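Local coordinates for protein DNA endonuclease i-cvui (Chlorella vulgaris, PDB 5A77) that cleaves double-stranded DNA as a magnesium-dependent homing endonuclease of the LAGLIDADG family, and is probably involved in intron homing, at residues B[31-35]-B[36-40]; B[150-153]-B[154-158]; B[97-100]-B[101-104]. All blocks are in the same frame, centred on the assembly; numbering follows the deposited sequence.

Contact 1 of 3, residues B[31-35]-B[36-40]; sequences SREDY and LLKYQ. With nucleotides of chain C.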
loop_
_atom_site.group_PDB
_atom_site.type_symbol
_atom_site.label_atom_id
_atom_site.label_comp_id
_atom_site.label_asym_id
_atom_site.label_seq_id
_atom_site.Cartn_x
_atom_site.Cartn_y
_atom_site.Cartn_z
ATOM N N SER B 31 19.232 -21.802 -1.206
ATOM C CA SER B 31 20.328 -22.742 -1.174
ATOM C C SER B 31 21.436 -22.193 -0.279
ATOM O O SER B 31 21.874 -21.061 -0.444
ATOM C CB SER B 31 20.850 -23.000 -2.581
ATOM O OG SER B 31 21.668 -21.925 -2.997
ATOM N N ARG B 32 21.857 -23.001 0.687
ATOM C CA ARG B 32 22.946 -22.662 1.584
ATOM C C ARG B 32 23.939 -23.826 1.561
ATOM O O ARG B 32 23.641 -24.910 2.068
ATOM C CB ARG B 32 22.428 -22.418 2.998
ATOM C CG ARG B 32 21.461 -21.266 3.153
ATOM C CD ARG B 32 22.099 -19.932 2.795
ATOM N NE ARG B 32 23.280 -19.648 3.600
ATOM C CZ ARG B 32 23.875 -18.457 3.657
ATOM N NH1 ARG B 32 23.387 -17.429 2.962
ATOM N NH2 ARG B 32 24.956 -18.286 4.415
ATOM N N GLU B 33 25.110 -23.609 0.966
ATOM C CA GLU B 33 26.007 -24.723 0.665
ATOM C C GLU B 33 26.663 -25.320 1.906
ATOM O O GLU B 33 27.149 -26.441 1.860
ATOM C CB GLU B 33 27.085 -24.287 -0.328
ATOM C CG GLU B 33 26.873 -24.853 -1.729
ATOM C CD GLU B 33 27.427 -23.944 -2.814
ATOM O OE1 GLU B 33 28.668 -23.868 -2.942
ATOM O OE2 GLU B 33 26.627 -23.296 -3.530
ATOM N N ASP B 34 26.669 -24.581 3.010
ATOM C CA ASP B 34 27.247 -25.097 4.248
ATOM C C ASP B 34 26.212 -25.862 5.074
ATOM O O ASP B 34 26.545 -26.426 6.125
ATOM C CB ASP B 34 27.870 -23.964 5.091
ATOM C CG ASP B 34 27.058 -22.674 5.055
ATOM O OD1 ASP B 34 25.814 -22.741 5.195
ATOM O OD2 ASP B 34 27.671 -21.587 4.925
ATOM N N TYR B 35 24.966 -25.880 4.602
ATOM C CA TYR B 35 23.895 -26.650 5.247
ATOM C C TYR B 35 24.047 -28.133 4.939
ATOM O O TYR B 35 24.371 -28.502 3.805
ATOM C CB TYR B 35 22.511 -26.182 4.774
ATOM C CG TYR B 35 21.840 -25.091 5.589
ATOM C CD1 TYR B 35 22.520 -23.923 5.935
ATOM C CD2 TYR B 35 20.496 -25.209 5.963
ATOM C CE1 TYR B 35 21.889 -22.907 6.658
ATOM C CE2 TYR B 35 19.858 -24.206 6.690
ATOM C CZ TYR B 35 20.560 -23.051 7.029
ATOM O OH TYR B 35 19.933 -22.058 7.749
ATOM N N LEU B 36 23.809 -28.978 5.943
ATOM C CA LEU B 36 23.792 -30.439 5.753
ATOM C C LEU B 36 22.854 -30.853 4.630
ATOM O O LEU B 36 23.249 -31.600 3.744
ATOM C CB LEU B 36 23.389 -31.158 7.042
ATOM C CG LEU B 36 24.477 -32.116 7.536
ATOM C CD1 LEU B 36 25.755 -31.353 7.775
ATOM C CD2 LEU B 36 24.067 -32.869 8.786
ATOM N N LEU B 37 21.623 -30.341 4.675
ATOM C CA LEU B 37 20.583 -30.605 3.666
ATOM C C LEU B 37 20.526 -29.553 2.552
ATOM O O LEU B 37 19.529 -29.460 1.847
ATOM C CB LEU B 37 19.207 -30.683 4.333
ATOM C CG LEU B 37 19.147 -31.473 5.639
ATOM C CD1 LEU B 37 17.783 -31.356 6.281
ATOM C CD2 LEU B 37 19.483 -32.907 5.365
ATOM N N LYS B 38 21.566 -28.730 2.430
ATOM C CA LYS B 38 21.711 -27.799 1.299
ATOM C C LYS B 38 20.669 -26.670 1.185
ATOM O O LYS B 38 20.877 -25.725 0.418
ATOM C CB LYS B 38 21.712 -28.587 -0.021
ATOM C CG LYS B 38 22.870 -29.543 -0.177
ATOM C CD LYS B 38 24.183 -28.790 -0.217
ATOM C CE LYS B 38 25.374 -29.728 -0.060
ATOM N NZ LYS B 38 26.646 -28.952 -0.094
ATOM N N TYR B 39 19.554 -26.757 1.909
ATOM C CA TYR B 39 18.512 -25.737 1.762
ATOM C C TYR B 39 17.930 -25.239 3.078
ATOM O O TYR B 39 17.794 -25.982 4.051
ATOM C CB TYR B 39 17.360 -26.254 0.873
ATOM C CG TYR B 39 17.728 -26.441 -0.585
ATOM C CD1 TYR B 39 17.760 -25.365 -1.456
ATOM C CD2 TYR B 39 18.047 -27.691 -1.085
ATOM C CE1 TYR B 39 18.095 -25.533 -2.788
ATOM C CE2 TYR B 39 18.382 -27.869 -2.417
ATOM C CZ TYR B 39 18.404 -26.785 -3.262
ATOM O OH TYR B 39 18.739 -26.955 -4.586
ATOM N N GLN B 40 17.574 -23.963 3.067
ATOM C CA GLN B 40 16.936 -23.283 4.186
ATOM C C GLN B 40 15.620 -22.720 3.675
ATOM O O GLN B 40 15.554 -22.232 2.548
ATOM C CB GLN B 40 17.839 -22.156 4.732
ATOM C CG GLN B 40 17.243 -21.345 5.880
ATOM C CD GLN B 40 17.645 -19.864 5.855
ATOM O OE1 GLN B 40 18.339 -19.408 4.948
ATOM N NE2 GLN B 40 17.183 -19.109 6.844
ATOM P P DC C 2 23.148 -28.184 9.796
ATOM O OP1 DC C 2 22.855 -29.480 10.452
ATOM O OP2 DC C 2 22.982 -28.019 8.331
ATOM O "O5'" DC C 2 22.302 -27.071 10.576
ATOM C "C5'" DC C 2 22.048 -25.800 9.982
ATOM C "C4'" DC C 2 21.885 -24.739 11.052
ATOM O "O4'" DC C 2 23.167 -24.092 11.264
ATOM C "C3'" DC C 2 20.885 -23.636 10.710
ATOM O "O3'" DC C 2 19.989 -23.383 11.801
ATOM C "C2'" DC C 2 21.751 -22.412 10.400
ATOM C "C1'" DC C 2 23.052 -22.696 11.136
ATOM N N1 DC C 2 24.235 -22.178 10.386
ATOM C C2 DC C 2 24.818 -20.983 10.783
ATOM O O2 DC C 2 24.371 -20.398 11.784
ATOM N N3 DC C 2 25.873 -20.505 10.077
ATOM C C4 DC C 2 26.314 -21.163 9.002
ATOM N N4 DC C 2 27.362 -20.652 8.336
ATOM C C5 DC C 2 25.717 -22.379 8.575
ATOM C C6 DC C 2 24.682 -22.837 9.280
ATOM P P DA C 3 18.504 -22.829 11.499
ATOM O OP1 DA C 3 17.786 -22.884 12.797
ATOM O OP2 DA C 3 18.026 -23.498 10.271
ATOM O "O5'" DA C 3 18.693 -21.277 11.091
ATOM C "C5'" DA C 3 18.868 -20.299 12.111
ATOM C "C4'" DA C 3 19.146 -18.921 11.536
ATOM O "O4'" DA C 3 20.530 -18.816 11.102
ATOM C "C3'" DA C 3 18.300 -18.514 10.319
ATOM O "O3'" DA C 3 18.008 -17.146 10.445
ATOM C "C2'" DA C 3 19.286 -18.731 9.173
ATOM C "C1'" DA C 3 20.528 -18.187 9.851
ATOM N N9 DA C 3 21.786 -18.429 9.149
ATOM C C8 DA C 3 22.104 -19.490 8.344
ATOM N N7 DA C 3 23.309 -19.421 7.827
ATOM C C5 DA C 3 23.815 -18.222 8.320
ATOM C C6 DA C 3 25.060 -17.569 8.153
ATOM N N6 DA C 3 26.048 -18.049 7.390
ATOM N N1 DA C 3 25.242 -16.385 8.796
ATOM C C2 DA C 3 24.244 -15.894 9.549
ATOM N N3 DA C 3 23.032 -16.420 9.781
ATOM C C4 DA C 3 22.885 -17.599 9.133
ATOM O "O5'" DT C 1 28.596 -27.275 7.963
ATOM C "C5'" DT C 1 27.971 -28.458 8.496
ATOM C "C4'" DT C 1 27.000 -28.115 9.619
ATOM O "O4'" DT C 1 27.576 -27.081 10.463
ATOM C "C3'" DT C 1 25.637 -27.552 9.175
ATOM O "O3'" DT C 1 24.666 -27.840 10.179
ATOM C "C2'" DT C 1 25.916 -26.059 9.128
ATOM C "C1'" DT C 1 26.742 -25.921 10.407
ATOM N N1 DT C 1 27.602 -24.713 10.478
ATOM C C2 DT C 1 27.414 -23.834 11.514
ATOM O O2 DT C 1 26.551 -23.987 12.366
ATOM N N3 DT C 1 28.278 -22.757 11.522
ATOM C C4 DT C 1 29.288 -22.495 10.610
ATOM O O4 DT C 1 30.006 -21.509 10.691
ATOM C C5 DT C 1 29.429 -23.460 9.547
ATOM C C7 DT C 1 30.491 -23.276 8.501
ATOM C C6 DT C 1 28.587 -24.513 9.533
#

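Contact 2 of 3, residues B[150-153]-B[154-158]; sequences VREC and LKKLG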
loop_
_atom_site.group_PDB
_atom_site.type_symbol
_atom_site.label_atom_id
_atom_site.label_comp_id
_atom_site.label_asym_id
_atom_site.label_seq_id
_atom_site.Cartn_x
_atom_site.Cartn_y
_atom_site.Cartn_z
ATOM N N VAL B 150 14.545 -29.363 -3.902
ATOM C CA VAL B 150 14.923 -29.827 -2.575
ATOM C C VAL B 150 14.734 -31.341 -2.436
ATOM O O VAL B 150 15.666 -32.059 -2.031
ATOM C CB VAL B 150 14.112 -29.097 -1.490
ATOM C CG1 VAL B 150 14.312 -29.729 -0.136
ATOM C CG2 VAL B 150 14.526 -27.657 -1.445
ATOM N N ARG B 151 13.545 -31.827 -2.783
ATOM C CA ARG B 151 13.227 -33.232 -2.591
ATOM C C ARG B 151 14.215 -34.104 -3.362
ATOM O O ARG B 151 14.699 -35.119 -2.848
ATOM C CB ARG B 151 11.796 -33.548 -3.022
ATOM C CG ARG B 151 11.681 -34.562 -4.131
ATOM C CD ARG B 151 10.245 -34.959 -4.379
ATOM N NE ARG B 151 10.149 -35.987 -5.414
ATOM C CZ ARG B 151 10.392 -37.275 -5.196
ATOM N NH1 ARG B 151 10.745 -37.664 -3.981
ATOM N NH2 ARG B 151 10.284 -38.169 -6.176
ATOM N N GLU B 152 14.560 -33.694 -4.572
ATOM C CA GLU B 152 15.367 -34.565 -5.398
ATOM C C GLU B 152 16.821 -34.605 -4.957
ATOM O O GLU B 152 17.450 -35.661 -4.997
ATOM C CB GLU B 152 15.220 -34.162 -6.873
ATOM C CG GLU B 152 15.616 -35.285 -7.818
ATOM C CD GLU B 152 14.616 -36.459 -7.886
ATOM O OE1 GLU B 152 13.572 -36.480 -7.179
ATOM O OE2 GLU B 152 14.922 -37.393 -8.658
ATOM N N CYS B 153 17.335 -33.464 -4.517
ATOM C CA CYS B 153 18.711 -33.362 -4.053
ATOM C C CYS B 153 18.835 -33.983 -2.659
ATOM O O CYS B 153 19.884 -34.501 -2.283
ATOM C CB CYS B 153 19.157 -31.900 -4.034
ATOM S SG CYS B 153 20.627 -31.515 -3.071
ATOM N N LEU B 154 17.742 -33.950 -1.901
ATOM C CA LEU B 154 17.651 -34.673 -0.641
ATOM C C LEU B 154 17.770 -36.157 -0.929
ATOM O O LEU B 154 18.439 -36.898 -0.196
ATOM C CB LEU B 154 16.327 -34.390 0.066
ATOM C CG LEU B 154 16.194 -33.096 0.864
ATOM C CD1 LEU B 154 14.808 -32.972 1.493
ATOM C CD2 LEU B 154 17.286 -32.980 1.924
ATOM N N LYS B 155 17.099 -36.583 -1.999
ATOM C CA LYS B 155 17.144 -37.964 -2.448
ATOM C C LYS B 155 18.580 -38.393 -2.720
ATOM O O LYS B 155 18.975 -39.498 -2.360
ATOM C CB LYS B 155 16.280 -38.137 -3.702
ATOM C CG LYS B 155 15.328 -39.308 -3.658
ATOM C CD LYS B 155 13.871 -38.865 -3.726
ATOM C CE LYS B 155 13.020 -40.002 -4.292
ATOM N NZ LYS B 155 11.719 -40.210 -3.588
ATOM N N LYS B 156 19.355 -37.505 -3.345
ATOM C CA LYS B 156 20.745 -37.797 -3.706
ATOM C C LYS B 156 21.743 -37.629 -2.560
ATOM O O LYS B 156 22.899 -38.011 -2.698
ATOM C CB LYS B 156 21.202 -36.924 -4.881
ATOM C CG LYS B 156 20.148 -36.729 -5.935
ATOM C CD LYS B 156 20.670 -36.000 -7.169
ATOM C CE LYS B 156 19.974 -36.528 -8.414
ATOM N NZ LYS B 156 18.520 -36.750 -8.135
ATOM N N LEU B 157 21.317 -37.060 -1.438
ATOM C CA LEU B 157 22.198 -36.987 -0.275
ATOM C C LEU B 157 22.080 -38.272 0.512
ATOM O O LEU B 157 22.806 -38.480 1.485
ATOM C CB LEU B 157 21.866 -35.784 0.598
ATOM C CG LEU B 157 22.366 -34.501 -0.061
ATOM C CD1 LEU B 157 21.793 -33.260 0.611
ATOM C CD2 LEU B 157 23.893 -34.482 -0.062
ATOM N N GLY B 158 21.161 -39.131 0.067
ATOM C CA GLY B 158 20.983 -40.444 0.648
ATOM C C GLY B 158 19.773 -40.507 1.549
ATOM O O GLY B 158 19.468 -41.548 2.128
#

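Contact 3 of 3, residues B[97-100]-B[101-104]; sequences YLQL and KRAQ. With nucleotides of chain F.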
loop_
_atom_site.group_PDB
_atom_site.type_symbol
_atom_site.label_atom_id
_atom_site.label_comp_id
_atom_site.label_asym_id
_atom_site.label_seq_id
_atom_site.Cartn_x
_atom_site.Cartn_y
_atom_site.Cartn_z
ATOM N N TYR B 97 -6.115 -8.162 11.363
ATOM C CA TYR B 97 -6.464 -7.055 10.475
ATOM C C TYR B 97 -6.021 -7.252 9.031
ATOM O O TYR B 97 -6.501 -6.556 8.146
ATOM C CB TYR B 97 -5.878 -5.745 10.997
ATOM C CG TYR B 97 -6.099 -5.527 12.468
ATOM C CD1 TYR B 97 -7.350 -5.177 12.954
ATOM C CD2 TYR B 97 -5.057 -5.680 13.376
ATOM C CE1 TYR B 97 -7.556 -4.980 14.303
ATOM C CE2 TYR B 97 -5.254 -5.486 14.725
ATOM C CZ TYR B 97 -6.503 -5.134 15.183
ATOM O OH TYR B 97 -6.705 -4.938 16.528
ATOM N N LEU B 98 -5.110 -8.178 8.771
ATOM C CA LEU B 98 -4.733 -8.403 7.385
ATOM C C LEU B 98 -5.921 -8.950 6.593
ATOM O O LEU B 98 -6.507 -9.985 6.934
ATOM C CB LEU B 98 -3.552 -9.354 7.275
ATOM C CG LEU B 98 -2.164 -8.821 7.608
ATOM C CD1 LEU B 98 -1.151 -9.933 7.394
ATOM C CD2 LEU B 98 -1.818 -7.611 6.768
ATOM N N GLN B 99 -6.288 -8.246 5.536
ATOM C CA GLN B 99 -7.361 -8.732 4.692
ATOM C C GLN B 99 -6.761 -9.422 3.479
ATOM O O GLN B 99 -6.938 -10.620 3.290
ATOM C CB GLN B 99 -8.297 -7.586 4.282
ATOM C CG GLN B 99 -9.777 -7.863 4.591
ATOM C CD GLN B 99 -10.061 -7.912 6.086
ATOM O OE1 GLN B 99 -9.538 -7.106 6.851
ATOM N NE2 GLN B 99 -10.882 -8.863 6.506
ATOM N N LEU B 100 -6.010 -8.672 2.685
ATOM C CA LEU B 100 -5.463 -9.175 1.430
ATOM C C LEU B 100 -4.432 -10.283 1.557
ATOM O O LEU B 100 -4.356 -11.163 0.694
ATOM C CB LEU B 100 -4.839 -8.024 0.644
ATOM C CG LEU B 100 -5.864 -6.982 0.233
ATOM C CD1 LEU B 100 -5.234 -5.982 -0.710
ATOM C CD2 LEU B 100 -7.050 -7.694 -0.420
ATOM N N LYS B 101 -3.627 -10.239 2.612
ATOM C CA LYS B 101 -2.478 -11.128 2.685
ATOM C C LYS B 101 -2.529 -12.090 3.872
ATOM O O LYS B 101 -1.505 -12.645 4.267
ATOM C CB LYS B 101 -1.198 -10.287 2.715
ATOM C CG LYS B 101 -1.064 -9.372 1.499
ATOM C CD LYS B 101 0.304 -8.732 1.416
ATOM C CE LYS B 101 0.794 -8.625 -0.029
ATOM N NZ LYS B 101 -0.044 -7.766 -0.883
ATOM N N ARG B 102 -3.721 -12.295 4.426
ATOM C CA ARG B 102 -3.859 -13.151 5.596
ATOM C C ARG B 102 -3.539 -14.619 5.278
ATOM O O ARG B 102 -3.066 -15.354 6.144
ATOM C CB ARG B 102 -5.265 -13.043 6.190
ATOM C CG ARG B 102 -5.362 -13.650 7.590
ATOM C CD ARG B 102 -6.791 -13.776 8.080
ATOM N NE ARG B 102 -7.502 -12.500 8.090
ATOM C CZ ARG B 102 -8.767 -12.363 8.481
ATOM N NH1 ARG B 102 -9.450 -13.428 8.887
ATOM N NH2 ARG B 102 -9.350 -11.168 8.459
ATOM N N ALA B 103 -3.785 -15.041 4.039
ATOM C CA ALA B 103 -3.427 -16.396 3.616
ATOM C C ALA B 103 -1.910 -16.624 3.711
ATOM O O ALA B 103 -1.457 -17.616 4.295
ATOM C CB ALA B 103 -3.916 -16.660 2.214
ATOM N N GLN B 104 -1.134 -15.695 3.151
ATOM C CA GLN B 104 0.320 -15.773 3.228
ATOM C C GLN B 104 0.762 -15.791 4.684
ATOM O O GLN B 104 1.661 -16.540 5.055
ATOM C CB GLN B 104 0.976 -14.607 2.493
ATOM C CG GLN B 104 0.723 -14.574 1.000
ATOM C CD GLN B 104 -0.318 -13.543 0.619
ATOM O OE1 GLN B 104 -1.531 -13.774 0.729
ATOM N NE2 GLN B 104 0.151 -12.383 0.190
ATOM O OP3 DG F 1 1.965 -6.707 -4.083
ATOM P P DG F 1 2.249 -5.646 -3.081
ATOM O OP1 DG F 1 1.992 -4.344 -3.746
ATOM O OP2 DG F 1 1.508 -5.984 -1.843
ATOM O "O5'" DG F 1 3.795 -5.711 -2.678
ATOM C "C5'" DG F 1 4.793 -5.052 -3.482
ATOM C "C4'" DG F 1 5.426 -6.057 -4.420
ATOM O "O4'" DG F 1 6.609 -5.513 -5.059
ATOM C "C3'" DG F 1 5.865 -7.347 -3.755
ATOM O "O3'" DG F 1 5.430 -8.381 -4.554
ATOM C "C2'" DG F 1 7.398 -7.245 -3.752
ATOM C "C1'" DG F 1 7.623 -6.496 -5.043
ATOM N N9 DG F 1 8.901 -5.808 -5.164
ATOM C C8 DG F 1 9.436 -4.879 -4.300
ATOM N N7 DG F 1 10.569 -4.379 -4.719
ATOM C C5 DG F 1 10.780 -4.998 -5.946
ATOM C C6 DG F 1 11.838 -4.859 -6.868
ATOM O O6 DG F 1 12.834 -4.146 -6.784
ATOM N N1 DG F 1 11.664 -5.670 -7.981
ATOM C C2 DG F 1 10.604 -6.504 -8.182
ATOM N N2 DG F 1 10.606 -7.203 -9.326
ATOM N N3 DG F 1 9.603 -6.646 -7.326
ATOM C C4 DG F 1 9.759 -5.869 -6.234
#

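Contact 1 of 3, residues B[31-35]-B[36-40]
Y35, in the turn of a DNA-binding hairpin, lies against Q40 at the start of the returning strand. The tyrosine ring lays CE2 3.5 Å from Q40 CB, and its OH lies 3.4 Å from Q40 CG, with ring and amide planes turned 39° apart. Q40 sets its CG anti to the backbone N (chi1 178°), which carries its carbon chain past the phenol and leaves NE2 beside the sugar of DA3 of chain C. The two faces of Y35 are occupied by different partners: C5' of DC2 of chain C stands 4.1 Å above the centre of the ring, and R32 CG packs 3.8 Å above the opposite face, toward the rim. D34 OD1 and C8 of DA3 fill positions at the edge. Bends at chi2 and chi3 let R32 lay CG on this ring and still carry its guanidinium to the bases, where NH2 bonds a thymine O4. With an alanine in place of Y35, a gap would probably open between the deoxyribose of DC2 and R32, leaving the arginine freer to swing off its base.

The backbone is folded by two successive type I turns, R32 to Y35 and Y35 to K38. K38 N donates to Y35 O at 3.1 Å, and R32 N reaches K38 O at 2.9 Å. K38 brings NZ 3.2 Å from E33 O, a use of its length and charge across the loop. Beyond the turns, S31 and Y39 form a non-hydrogen-bonded antiparallel pair, the small serine leaving room for the Y39 ring, whose CE1 lies beside S31 CB. L36 N gives DC2 OP2 a nearly straight bond of 2.7 Å (167°). The hairpin thus reads one base through an arginine, while the phosphate is gripped by a main-chain amide that is insensitive to sequence.

Contact 2 of 3, residues B[150-153]-B[154-158]
The guanidinium of R151 has E152 OE1 over one face, 3.6 Å above the plane and offset toward the rim, and K155 NZ at its edge. The pairing with the carboxylate is long and rests on charge only, since no N-H points at the oxygen. At the edge, NH1 and K155 NZ are modelled 2.8 Å apart, a spacing of two like-charged donors that leaves the exact place of either tip doubtful. The firmer partner of R151 is E148, which forms a salt bridge with NE one turn back.

The other oxygen of E152, OE2, makes a long salt bridge of 3.7 Å to K156 NZ. K156 also returns a weak bond from NZ to E152 O, its chain bent at chi3 and chi4 to bring the ammonium back over the helix. On the inward side V150 and L154 lie side by side, V150 CG1 3.7 Å from L154 CD1. L154 N donates to V150 O at 2.8 Å, the ordinary helical bond. The helix 147-156 finishes in a Schellman motif, where G158 takes a positive phi of 103° that a side chain would strain, and its N bonds K155 O at 3.3 Å.

The segment is therefore amphipathic: loose charge pairing among long side chains outside, branched aliphatic groups inside with L154 on L37 of the hairpin, and L157, a more exposed leucine at the helix end, resting on K38.

Contact 3 of 3, residues B[97-100]-B[101-104]
R102 reaches back to the end of the L98 carbonyl, four residues earlier, in the loop before the helix. Its CB lies 3.4 Å from L98 O and 4.2 Å from L98 CB. CG, anti to the backbone N (chi1 -166°), and CD run on past the same oxygen, at 3.9 and 4.0 Å. The chain bends at chi3, and NE then donates to L98 O at 2.9 Å in a straight bond (164°), with the oxygen in the guanidinium plane, at its edge. CZ follows NE close to that oxygen, and NH2 adds a weak second bond of 3.4 Å to L98 O. One flat cation thus grips a single loop carbonyl with two N-H groups, a task suited to arginine.

The loop leads into helix 102-114, with K101 at its N-cap. The loop backbone is held to D20 of the LAGLIDADG motif, at the end of helix 6-22: D20 accepts a bond from Q99 N and weak ones from the N of L100 and K101. L98 also packs on I25 of strand 23-31. K101 sends its side chain toward the DNA, where NZ donates to OP2 of DG1 of chain F, the 5' phosphate of a cleaved strand, at 2.6 Å.

Overall arrangement
Contacts 1 and 2 lie on the same side of the chain's centre, their own centres about 12 Å apart, and they touch: the Y39 ring packs on V150 with CG 3.5 Å from CG2, and L36 O lies 3.8 Å from L157 CD1. Helix 147-156 thereby backs the hairpin that meets the DNA, while the nearest atom of contact 2 is about 9 Å from the nucleic acid. Contact 3 is about 30 Å from contact 1 and 34 Å from contact 2, centre to centre. There the side chain of K101 is about 6 Å from a bound magnesium ion. Recognition at 31-40 and the cleaved phosphate at 97-104 thus lie on opposite sides of the chain's centre, contact 3 beside the second subunit.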